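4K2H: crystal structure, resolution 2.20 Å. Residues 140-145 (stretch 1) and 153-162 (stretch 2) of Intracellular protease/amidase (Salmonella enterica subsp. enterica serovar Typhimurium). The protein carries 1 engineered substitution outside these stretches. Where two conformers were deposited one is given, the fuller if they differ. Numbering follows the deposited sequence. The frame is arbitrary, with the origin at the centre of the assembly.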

ATOM      1  N   VAL A 140     -13.284 -15.112  14.707  1.00 39.59           N
ATOM      2  CA  VAL A 140     -14.504 -14.616  14.066  1.00 40.57           C
ATOM      3  C   VAL A 140     -14.155 -14.287  12.625  1.00 41.05           C
ATOM      4  O   VAL A 140     -13.105 -13.663  12.356  1.00 41.69           O
ATOM      5  CB  VAL A 140     -15.045 -13.336  14.738  1.00 41.35           C
ATOM      6  CG1 VAL A 140     -16.387 -12.908  14.118  1.00 42.45           C
ATOM      7  CG2 VAL A 140     -15.227 -13.556  16.235  1.00 42.08           C
ATOM      8  N   ASP A 141     -14.992 -14.729  11.690  1.00 41.63           N
ATOM      9  CA  ASP A 141     -14.760 -14.427  10.275  1.00 40.54           C
ATOM     10  C   ASP A 141     -15.437 -13.132   9.919  1.00 39.26           C
ATOM     11  O   ASP A 141     -16.564 -13.132   9.461  1.00 41.35           O
ATOM     12  CB  ASP A 141     -15.232 -15.545   9.343  1.00 41.00           C
ATOM     13  CG  ASP A 141     -14.886 -15.265   7.872  1.00 42.89           C
ATOM     14  OD1 ASP A 141     -14.280 -14.200   7.551  1.00 41.55           O
ATOM     15  OD2 ASP A 141     -15.202 -16.118   7.021  1.00 45.77           O
ATOM     16  N   ALA A 142     -14.731 -12.025  10.126  1.00 39.26           N
ATOM     17  CA  ALA A 142     -15.186 -10.707   9.684  1.00 38.65           C
ATOM     18  C   ALA A 142     -13.992  -9.901   9.163  1.00 39.04           C
ATOM     19  O   ALA A 142     -12.857 -10.173   9.537  1.00 35.57           O
ATOM     20  CB  ALA A 142     -15.855  -9.972  10.830  1.00 40.18           C
ATOM     21  N   PRO A 143     -14.253  -8.898   8.303  1.00 39.13           N
ATOM     22  CA  PRO A 143     -13.199  -8.029   7.784  1.00 38.31           C
ATOM     23  C   PRO A 143     -12.317  -7.439   8.871  1.00 37.71           C
ATOM     24  O   PRO A 143     -11.081  -7.453   8.751  1.00 38.24           O
ATOM     25  CB  PRO A 143     -13.994  -6.925   7.058  1.00 38.97           C
ATOM     26  CG  PRO A 143     -15.226  -7.631   6.573  1.00 40.19           C
ATOM     27  CD  PRO A 143     -15.558  -8.628   7.660  1.00 40.40           C
ATOM     28  N   VAL A 144     -12.970  -6.908   9.904  1.00 36.42           N
ATOM     29  CA  VAL A 144     -12.342  -6.293  11.025  1.00 35.46           C
ATOM     30  C   VAL A 144     -13.096  -6.734  12.279  1.00 36.75           C
ATOM     31  O   VAL A 144     -14.315  -6.653  12.341  1.00 38.40           O
ATOM     32  CB  VAL A 144     -12.380  -4.758  10.902  1.00 36.24           C
ATOM     33  CG1 VAL A 144     -11.732  -4.099  12.110  1.00 35.88           C
ATOM     34  CG2 VAL A 144     -11.653  -4.306   9.645  1.00 37.19           C
ATOM     35  N   VAL A 145     -12.358  -7.194  13.279  1.00 37.72           N
ATOM     36  CA  VAL A 145     -12.906  -7.621  14.559  1.00 37.33           C
ATOM     37  C   VAL A 145     -12.340  -6.723  15.620  1.00 38.70           C
ATOM     38  O   VAL A 145     -11.123  -6.451  15.601  1.00 38.88           O
ATOM     39  CB  VAL A 145     -12.479  -9.055  14.856  1.00 37.52           C
ATOM     40  CG1 VAL A 145     -12.913  -9.486  16.258  1.00 39.42           C
ATOM     41  CG2 VAL A 145     -13.051  -9.972  13.795  1.00 38.65           C
ATOM     42  N   GLY A 153      -7.477  -7.379  11.618  1.00 30.92           N
ATOM     43  CA  GLY A 153      -7.854  -7.150  10.228  1.00 29.94           C
ATOM     44  C   GLY A 153      -7.660  -8.475   9.541  1.00 31.07           C
ATOM     45  O   GLY A 153      -6.716  -9.175   9.831  1.00 32.91           O
ATOM     46  N   LYS A 154      -8.571  -8.854   8.661  1.00 32.24           N
ATOM     47  CA  LYS A 154      -8.550 -10.197   8.106  1.00 33.59           C
ATOM     48  C   LYS A 154      -7.474 -10.416   7.058  1.00 32.84           C
ATOM     49  O   LYS A 154      -6.841 -11.482   7.016  1.00 34.70           O
ATOM     50  CB  LYS A 154      -9.929 -10.555   7.525  1.00 34.88           C
ATOM     51  CG  LYS A 154      -9.955 -11.912   6.838  1.00 36.10           C
ATOM     52  CD  LYS A 154     -11.382 -12.404   6.612  1.00 37.83           C
ATOM     53  CE  LYS A 154     -11.356 -13.617   5.697  1.00 39.20           C
ATOM     54  NZ  LYS A 154     -12.707 -14.149   5.417  1.00 41.60           N
ATOM     55  N   GLY A 155      -7.293  -9.441   6.186  1.00 31.30           N
ATOM     56  CA  GLY A 155      -6.269  -9.534   5.161  1.00 30.28           C
ATOM     57  C   GLY A 155      -6.222  -8.284   4.294  1.00 29.31           C
ATOM     58  O   GLY A 155      -6.969  -7.343   4.529  1.00 27.08           O
ATOM     59  N   LEU A 156      -5.352  -8.304   3.274  1.00 29.56           N
ATOM     60  CA  LEU A 156      -5.080  -7.131   2.453  1.00 29.11           C
ATOM     61  C   LEU A 156      -6.319  -6.543   1.799  1.00 29.78           C
ATOM     62  O   LEU A 156      -6.470  -5.323   1.743  1.00 30.53           O
ATOM     63  CB  LEU A 156      -3.997  -7.419   1.408  1.00 29.72           C
ATOM     64  CG  LEU A 156      -3.636  -6.282   0.436  1.00 29.00           C
ATOM     65  CD1 LEU A 156      -3.170  -5.056   1.185  1.00 28.11           C
ATOM     66  CD2 LEU A 156      -2.610  -6.745  -0.614  1.00 29.35           C
ATOM     67  N   GLY A 157      -7.238  -7.393   1.365  1.00 30.84           N
ATOM     68  CA  GLY A 157      -8.477  -6.909   0.771  1.00 30.74           C
ATOM     69  C   GLY A 157      -9.267  -6.045   1.703  1.00 30.40           C
ATOM     70  O   GLY A 157     -10.082  -5.265   1.271  1.00 32.22           O
ATOM     71  N   HIS A 158      -9.054  -6.171   2.996  1.00 30.98           N
ATOM     72  CA  HIS A 158      -9.841  -5.385   3.955  1.00 30.75           C
ATOM     73  C   HIS A 158      -9.036  -4.324   4.678  1.00 29.39           C
ATOM     74  O   HIS A 158      -9.506  -3.777   5.665  1.00 28.54           O
ATOM     75  CB  HIS A 158     -10.472  -6.303   4.982  1.00 32.21           C
ATOM     76  CG  HIS A 158     -11.379  -7.324   4.397  1.00 33.07           C
ATOM     77  ND1 HIS A 158     -12.596  -6.999   3.852  1.00 34.95           N
ATOM     78  CD2 HIS A 158     -11.273  -8.671   4.316  1.00 34.46           C
ATOM     79  CE1 HIS A 158     -13.195  -8.098   3.430  1.00 36.17           C
ATOM     80  NE2 HIS A 158     -12.418  -9.128   3.712  1.00 36.35           N
ATOM     81  N   VAL A 159      -7.870  -3.969   4.135  1.00 28.59           N
ATOM     82  CA  VAL A 159      -6.946  -3.086   4.827  1.00 28.58           C
ATOM     83  C   VAL A 159      -7.491  -1.673   5.033  1.00 29.82           C
ATOM     84  O   VAL A 159      -7.217  -1.054   6.045  1.00 28.62           O
ATOM     85  CB  VAL A 159      -5.578  -3.047   4.112  1.00 29.22           C
ATOM     86  CG1 VAL A 159      -5.663  -2.302   2.780  1.00 29.84           C
ATOM     87  CG2 VAL A 159      -4.534  -2.416   5.011  1.00 29.41           C
ATOM     88  N   PHE A 160      -8.276  -1.161   4.088  1.00 32.47           N
ATOM     89  CA  PHE A 160      -8.868   0.169   4.259  1.00 32.83           C
ATOM     90  C   PHE A 160      -9.806   0.168   5.452  1.00 34.04           C
ATOM     91  O   PHE A 160      -9.739   1.059   6.308  1.00 33.29           O
ATOM     92  CB  PHE A 160      -9.563   0.637   2.977  1.00 34.38           C
ATOM     93  CG  PHE A 160      -8.600   1.059   1.877  1.00 35.22           C
ATOM     94  CD1 PHE A 160      -7.829   2.211   2.012  1.00 34.03           C
ATOM     95  CD2 PHE A 160      -8.484   0.312   0.698  1.00 36.33           C
ATOM     96  CE1 PHE A 160      -6.947   2.600   1.014  1.00 35.69           C
ATOM     97  CE2 PHE A 160      -7.606   0.700  -0.306  1.00 36.35           C
ATOM     98  CZ  PHE A 160      -6.830   1.845  -0.150  1.00 35.22           C
ATOM     99  N   ASP A 161     -10.651  -0.856   5.532  1.00 35.84           N
ATOM    100  CA  ASP A 161     -11.593  -0.951   6.638  0.50 35.77           C
ATOM    101  C   ASP A 161     -10.833  -1.013   7.966  1.00 35.19           C
ATOM    102  O   ASP A 161     -11.194  -0.315   8.932  1.00 35.46           O
ATOM    103  CB  ASP A 161     -12.518  -2.162   6.475  0.50 36.73           C
ATOM    104  CG  ASP A 161     -13.723  -2.099   7.399  0.50 37.77           C
ATOM    105  OD1 ASP A 161     -13.818  -1.118   8.164  0.50 37.38           O
ATOM    106  OD2 ASP A 161     -14.570  -3.025   7.361  0.50 39.63           O
ATOM    107  N   PHE A 162      -9.780  -1.823   8.001  1.00 33.08           N
ATOM    108  CA  PHE A 162      -8.922  -1.971   9.181  1.00 31.36           C
ATOM    109  C   PHE A 162      -8.310  -0.644   9.597  1.00 30.55           C
ATOM    110  O   PHE A 162      -8.375  -0.260  10.777  1.00 29.00           O
ATOM    111  CB  PHE A 162      -7.850  -3.033   8.891  1.00 30.82           C
ATOM    112  CG  PHE A 162      -6.711  -3.068   9.886  1.00 30.77           C
ATOM    113  CD1 PHE A 162      -6.816  -3.802  11.070  1.00 31.27           C
ATOM    114  CD2 PHE A 162      -5.519  -2.403   9.616  1.00 29.85           C
ATOM    115  CE1 PHE A 162      -5.758  -3.850  11.973  1.00 30.05           C
ATOM    116  CE2 PHE A 162      -4.459  -2.460  10.506  1.00 30.58           C
ATOM    117  CZ  PHE A 162      -4.593  -3.171  11.701  1.00 30.63           C
TER

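Val140 lies beyond reach of the second stretch, and the contact, which buries 372 Å² in all, begins at Asp141. Its CA-CB bond points sideways, but with chi1 in the t well the carboxylate comes nearer, and OD1 accepts a hydrogen bond from Lys154 NZ at 2.7 Å within a salt bridge. Lys154 spans the gap with all four chi angles t, an extended chain whose methylenes begin beside Ala142, where Lys154 CB lies 3.6 Å from Ala142 O. Ala142 turns its own methyl away, so its part is played by the backbone.

Pro143 has the largest covered area. Its carbonyl O receives the Lys154 N hydrogen bond (2.9 Å) and a longer CA-H...O contact from Gly153 CA (3.6 Å), while its ring packs against stretch 2: CB sits over one face of the His158 imidazole, 3.8 Å from the centroid, a CH-pi contact suited to an aliphatic ring.

Val144 pairs with Gly153 in an antiparallel, non-hydrogen-bonded bridge, their CA atoms 4.6 Å apart. Glycine fits here because a CB would clash with Phe162 CD1. The Val144 CG2 methyl reaches the helix, 3.8 Å from Asp161 CG and 4.1 Å from Phe162 CB. Val145, though buried, makes no contact with stretch 2.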